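Local coordinates for 49 protein (PDB 6A4V) that interacts with poly(ADP-ribose) polymerase 1 and facilitates replication of a murine gammaherpesvirus, probably through that interaction, at residues F39-L44 with S190-F195; A64-L69 with K255-I260. All blocks are in the same frame, centred on the assembly; numbering follows the deposited sequence.

Contact 1: F39-L44 with S190-F195; sequences FYYPSL and SYMYNF
Ser190 meets Ser43 and Tyr41 chiefly through its carbonyl oxygen: Ser43 CA approaches Ser190 O at 3.3 Å in a CA-H...O contact, and the edge of the Tyr41 ring reaches the same oxygen through CE1. The Ser190 hydroxyl bonds instead to the carbonyl of Lys187. At Tyr191 the backbone runs beneath the face of the Tyr41 ring, while the side chain takes the edge of Phe39, whose CE1 comes within 3.8 Å of Tyr191 CD2 in an offset edge-to-face pair with planes at 70°.

Met192 holds the centre. Its N donates an almost straight bond to Tyr41 O, 3.0 Å away. Met192 O receives Tyr40 N at 2.7 Å from above its carbonyl plane, and Tyr41 N only weakly, at 3.4 Å. Tyr40 and Tyr41 thus both face Met192 across an antiparallel pairing, a classic beta bulge. With chi1 at 56°, Tyr41 CG sits between its own N and carbonyl carbon, and the ring lies with Met192 N over its centre; Met192 CB touches both Tyr40 CB and the Tyr41 ring at CE2.

Tyr193 lies alongside Phe39. Their planes are 21° apart but slid so that they barely overlap, with Phe39 CE1 over the Tyr193 face, 3.5 Å from Tyr193 CE1. Asn194 closes the walk with CB near Tyr40 N; its side chain N-caps the helix that follows, as that of Ser43 does for helix 44-57, and Asn194 OD1 also bonds to Thr197 OG1.

Around this small pairing the fold is helical. Met192 rests on Leu229, Phe230 and Cys233 of helix 213-235, Tyr41 touches Phe238 and Ser242 of helix 238-262, and Pro42 packs on Ile75 and Leu79 of helix 61-85.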
# COMPACT_ATOMS: atom_id res chain seq x y z
N PHE B 39 -1.95 -2.68 -11.97
CA PHE B 39 -3.10 -3.49 -12.22
C PHE B 39 -3.93 -3.60 -10.97
O PHE B 39 -3.43 -3.56 -9.84
CB PHE B 39 -2.68 -4.85 -12.75
CG PHE B 39 -2.19 -4.84 -14.17
CD1 PHE B 39 -3.08 -4.73 -15.23
CD2 PHE B 39 -0.83 -4.93 -14.45
CE1 PHE B 39 -2.62 -4.66 -16.53
CE2 PHE B 39 -0.38 -4.92 -15.77
CZ PHE B 39 -1.29 -4.82 -16.81
N TYR B 40 -5.23 -3.58 -11.19
CA TYR B 40 -6.15 -3.96 -10.17
C TYR B 40 -5.86 -5.45 -9.94
O TYR B 40 -5.77 -5.89 -8.83
CB TYR B 40 -7.58 -3.62 -10.62
CG TYR B 40 -8.64 -3.62 -9.54
CD1 TYR B 40 -8.51 -2.81 -8.43
CD2 TYR B 40 -9.85 -4.28 -9.72
CE1 TYR B 40 -9.48 -2.81 -7.43
CE2 TYR B 40 -10.86 -4.25 -8.78
CZ TYR B 40 -10.66 -3.52 -7.61
OH TYR B 40 -11.58 -3.54 -6.63
N TYR B 41 -5.72 -6.19 -11.04
CA TYR B 41 -5.08 -7.46 -11.04
C TYR B 41 -4.48 -7.69 -12.42
O TYR B 41 -5.08 -7.29 -13.41
CB TYR B 41 -6.06 -8.60 -10.69
CG TYR B 41 -7.30 -8.71 -11.55
CD1 TYR B 41 -7.31 -9.54 -12.68
CD2 TYR B 41 -8.47 -8.03 -11.23
CE1 TYR B 41 -8.42 -9.64 -13.49
CE2 TYR B 41 -9.59 -8.10 -12.04
CZ TYR B 41 -9.56 -8.93 -13.16
OH TYR B 41 -10.63 -9.07 -13.96
N PRO B 42 -3.38 -8.45 -12.49
CA PRO B 42 -2.80 -8.91 -13.75
C PRO B 42 -3.45 -10.19 -14.26
O PRO B 42 -4.14 -10.93 -13.48
CB PRO B 42 -1.36 -9.15 -13.26
CG PRO B 42 -1.54 -9.76 -11.91
CD PRO B 42 -2.71 -9.03 -11.30
N SER B 43 -3.21 -10.51 -15.53
CA SER B 43 -3.65 -11.79 -16.12
C SER B 43 -2.67 -12.91 -15.71
O SER B 43 -1.44 -12.67 -15.73
CB SER B 43 -3.65 -11.68 -17.63
OG SER B 43 -2.40 -11.11 -18.05
N LEU B 44 -3.16 -14.12 -15.46
CA LEU B 44 -2.25 -15.32 -15.35
C LEU B 44 -1.32 -15.36 -16.57
O LEU B 44 -0.13 -15.70 -16.46
CB LEU B 44 -3.02 -16.64 -15.24
CG LEU B 44 -3.69 -16.90 -13.89
CD1 LEU B 44 -4.76 -17.98 -14.01
CD2 LEU B 44 -2.67 -17.29 -12.83
N SER B 190 -9.39 -10.05 -18.55
CA SER B 190 -8.19 -10.88 -18.30
C SER B 190 -7.39 -10.24 -17.17
O SER B 190 -6.85 -11.00 -16.33
CB SER B 190 -7.35 -11.02 -19.52
OG SER B 190 -8.09 -11.65 -20.55
N TYR B 191 -7.31 -8.88 -17.24
CA TYR B 191 -6.65 -7.96 -16.31
C TYR B 191 -7.60 -6.79 -16.07
O TYR B 191 -8.61 -6.69 -16.76
CB TYR B 191 -5.31 -7.45 -16.85
CG TYR B 191 -5.35 -6.93 -18.27
CD1 TYR B 191 -5.07 -7.74 -19.35
CD2 TYR B 191 -5.68 -5.63 -18.52
CE1 TYR B 191 -5.08 -7.26 -20.65
CE2 TYR B 191 -5.71 -5.12 -19.81
CZ TYR B 191 -5.41 -5.93 -20.88
OH TYR B 191 -5.44 -5.39 -22.12
N MET B 192 -7.29 -5.98 -15.05
CA MET B 192 -7.93 -4.73 -14.80
C MET B 192 -6.85 -3.74 -14.39
O MET B 192 -5.91 -4.10 -13.71
CB MET B 192 -9.00 -4.79 -13.70
CG MET B 192 -10.44 -4.84 -14.19
SD MET B 192 -11.06 -3.36 -15.03
CE MET B 192 -12.23 -2.71 -13.86
N TYR B 193 -6.97 -2.51 -14.87
CA TYR B 193 -6.12 -1.45 -14.36
C TYR B 193 -6.73 -0.95 -13.05
O TYR B 193 -7.93 -1.07 -12.83
CB TYR B 193 -5.96 -0.35 -15.40
CG TYR B 193 -5.08 -0.79 -16.53
CD1 TYR B 193 -3.71 -0.83 -16.35
CD2 TYR B 193 -5.59 -1.12 -17.78
CE1 TYR B 193 -2.87 -1.26 -17.36
CE2 TYR B 193 -4.74 -1.55 -18.80
CZ TYR B 193 -3.38 -1.60 -18.59
OH TYR B 193 -2.50 -2.04 -19.53
N ASN B 194 -5.90 -0.41 -12.18
CA ASN B 194 -6.39 0.19 -10.93
C ASN B 194 -6.77 1.67 -11.15
O ASN B 194 -6.48 2.31 -12.17
CB ASN B 194 -5.32 0.05 -9.85
CG ASN B 194 -4.08 0.86 -10.17
OD1 ASN B 194 -4.03 1.59 -11.17
ND2 ASN B 194 -3.10 0.78 -9.31
N PHE B 195 -7.45 2.24 -10.18
CA PHE B 195 -7.96 3.59 -10.23
C PHE B 195 -6.89 4.67 -10.45
O PHE B 195 -7.09 5.59 -11.21
CB PHE B 195 -8.64 3.84 -8.90
CG PHE B 195 -9.20 5.21 -8.74
CD1 PHE B 195 -9.91 5.80 -9.76
CD2 PHE B 195 -9.08 5.87 -7.53
CE1 PHE B 195 -10.44 7.07 -9.60
CE2 PHE B 195 -9.63 7.12 -7.36
CZ PHE B 195 -10.31 7.72 -8.40

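Contact 2: A64-L69 with K255-I260; sequences ACLCKL and KELEAI
Leu257 and Cys65 bury the most surface here, and they meet directly: Cys65 SG sits 3.4 Å from Leu257 CB and also approaches Leu257 CA, so the thiol lies close against the opposite helix backbone. This follows from its torsion, since SG stands anti to the backbone N (chi1 -167°) on a CB that already points toward helix 238-262. Cys65 CA and Leu257 CA are the nearest pair of CA atoms, 6.0 Å apart, although the local axes stay 9.9 Å from each other.

Leu257 divides its branches among three residues of helix 61-85. Leu257 CD1 lies 3.9 Å from Cys65 CB and touches Leu66 CG as well, whereas Leu257 CD2 reaches Leu66 CD2 and Leu69 CD1, each at 3.9 Å. Both leucines of helix 61-85 slant across the Leu257 side chain, and together with Cys65 they cover the side of Leu257 that faces helix 61-85. Leu279 and Leu282 of helix 274-289 also pack on Leu257, while Leu305 of helix 295-312 touches both Leu66 and Leu69.

Glu256 is third in buried surface. Its extended chain carries OE2 to 4.0 Å from Cys65 SG, at the border of the apolar patch. A water links the helices there, accepting from Lys68 NZ at 2.9 Å and donating to Glu256 OE2 at 3.0 Å. Because the two charged atoms themselves do not touch, their attraction is probably mediated in part by this water. Glu256 OE2 is also hydrogen-bonded to His253 ND1, one helical turn earlier, which helps fix the carboxylate.

The water bridge borders one side of the interface. With N-to-C directions 163° apart, the two helices pack nearly antiparallel through leucine and cysteine side chains, as in antiparallel helical bundles.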
# COMPACT_ATOMS: atom_id res chain seq x y z
N ALA B 64 15.30 -19.79 -9.87
CA ALA B 64 14.14 -19.45 -10.66
C ALA B 64 12.89 -19.48 -9.76
O ALA B 64 12.11 -18.53 -9.70
CB ALA B 64 14.05 -20.41 -11.82
N CYS B 65 12.78 -20.51 -8.93
CA CYS B 65 11.58 -20.69 -8.08
C CYS B 65 11.43 -19.45 -7.18
O CYS B 65 10.34 -18.89 -7.02
CB CYS B 65 11.67 -22.01 -7.35
SG CYS B 65 10.09 -22.48 -6.59
N LEU B 66 12.57 -18.95 -6.69
CA LEU B 66 12.54 -17.90 -5.76
C LEU B 66 12.11 -16.59 -6.41
O LEU B 66 11.25 -15.92 -5.85
CB LEU B 66 13.91 -17.76 -5.12
CG LEU B 66 14.15 -18.81 -4.06
CD1 LEU B 66 15.58 -18.69 -3.59
CD2 LEU B 66 13.16 -18.62 -2.92
N CYS B 67 12.67 -16.27 -7.58
CA CYS B 67 12.19 -15.11 -8.34
C CYS B 67 10.66 -15.26 -8.47
O CYS B 67 9.94 -14.38 -8.19
CB CYS B 67 12.90 -15.01 -9.69
SG CYS B 67 14.71 -14.86 -9.57
N LYS B 68 10.20 -16.45 -8.86
CA LYS B 68 8.83 -16.66 -9.22
C LYS B 68 7.97 -16.33 -8.01
O LYS B 68 6.94 -15.65 -8.14
CB LYS B 68 8.56 -18.09 -9.69
CG LYS B 68 9.28 -18.52 -10.96
CD LYS B 68 8.44 -19.30 -12.01
CE LYS B 68 9.23 -20.39 -12.73
NZ LYS B 68 8.55 -21.72 -12.66
N LEU B 69 8.49 -16.72 -6.84
CA LEU B 69 7.87 -16.56 -5.59
C LEU B 69 7.84 -15.10 -5.19
O LEU B 69 6.91 -14.72 -4.49
CB LEU B 69 8.61 -17.37 -4.52
CG LEU B 69 8.26 -18.86 -4.53
CD1 LEU B 69 9.20 -19.64 -3.64
CD2 LEU B 69 6.80 -19.07 -4.17
N LYS B 255 5.66 -25.06 -2.17
CA LYS B 255 5.89 -26.53 -1.98
C LYS B 255 6.88 -27.09 -3.00
O LYS B 255 7.67 -27.89 -2.61
CB LYS B 255 4.58 -27.30 -1.94
CG LYS B 255 4.06 -27.36 -0.50
CD LYS B 255 2.60 -27.29 -0.41
CE LYS B 255 2.09 -26.95 0.98
NZ LYS B 255 0.68 -26.49 0.88
N GLU B 256 6.81 -26.61 -4.25
CA GLU B 256 7.71 -26.94 -5.25
C GLU B 256 9.12 -26.60 -4.79
O GLU B 256 9.99 -27.43 -4.92
CB GLU B 256 7.40 -26.21 -6.56
CG GLU B 256 8.52 -26.36 -7.56
CD GLU B 256 8.38 -25.73 -8.93
OE1 GLU B 256 8.88 -26.36 -9.85
OE2 GLU B 256 7.85 -24.60 -9.07
N LEU B 257 9.36 -25.35 -4.34
CA LEU B 257 10.68 -24.95 -3.92
C LEU B 257 11.20 -25.90 -2.84
O LEU B 257 12.38 -26.17 -2.83
CB LEU B 257 10.65 -23.52 -3.37
CG LEU B 257 11.94 -23.07 -2.67
CD1 LEU B 257 12.94 -22.54 -3.67
CD2 LEU B 257 11.68 -21.99 -1.66
N GLU B 258 10.36 -26.28 -1.86
CA GLU B 258 10.81 -27.15 -0.78
C GLU B 258 11.29 -28.50 -1.36
O GLU B 258 12.25 -29.11 -0.89
CB GLU B 258 9.72 -27.47 0.25
CG GLU B 258 9.15 -26.32 1.03
CD GLU B 258 8.09 -26.77 2.02
OE1 GLU B 258 7.29 -27.68 1.66
OE2 GLU B 258 8.08 -26.23 3.15
N ALA B 259 10.60 -29.00 -2.39
CA ALA B 259 10.96 -30.30 -2.92
C ALA B 259 12.31 -30.19 -3.61
O ALA B 259 13.29 -30.83 -3.18
CB ALA B 259 9.90 -30.82 -3.84
N ILE B 260 12.32 -29.34 -4.65
CA ILE B 260 13.47 -28.94 -5.40
C ILE B 260 14.70 -28.82 -4.51
O ILE B 260 15.78 -29.22 -4.91
CB ILE B 260 13.15 -27.61 -6.12
CG1 ILE B 260 12.34 -27.88 -7.39
CG2 ILE B 260 14.40 -26.81 -6.43
CD1 ILE B 260 12.07 -26.64 -8.20
O HOH W 1 9.94 -23.20 -10.65

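Overall arrangement
The centres of contact 1 and contact 2 lie 24 Å apart, with about 10 Å between their nearest atoms. Contact 1 sits near the middle of the elongated chain, 4 Å from its centre, whereas contact 2 is 27 Å from it. Their segments alternate in sequence: 39-44, 64-69, 190-195, 255-260. Helices 61-85 and 238-262 connect them, since both border contact 1 and then pair in contact 2. A largely helical protein thus combines a short bulged strand pairing near the centre of the molecule with helix-to-helix packing farther out. Each contact brings an early part of the chain against a much later one, within the same BRRF1-like protein region.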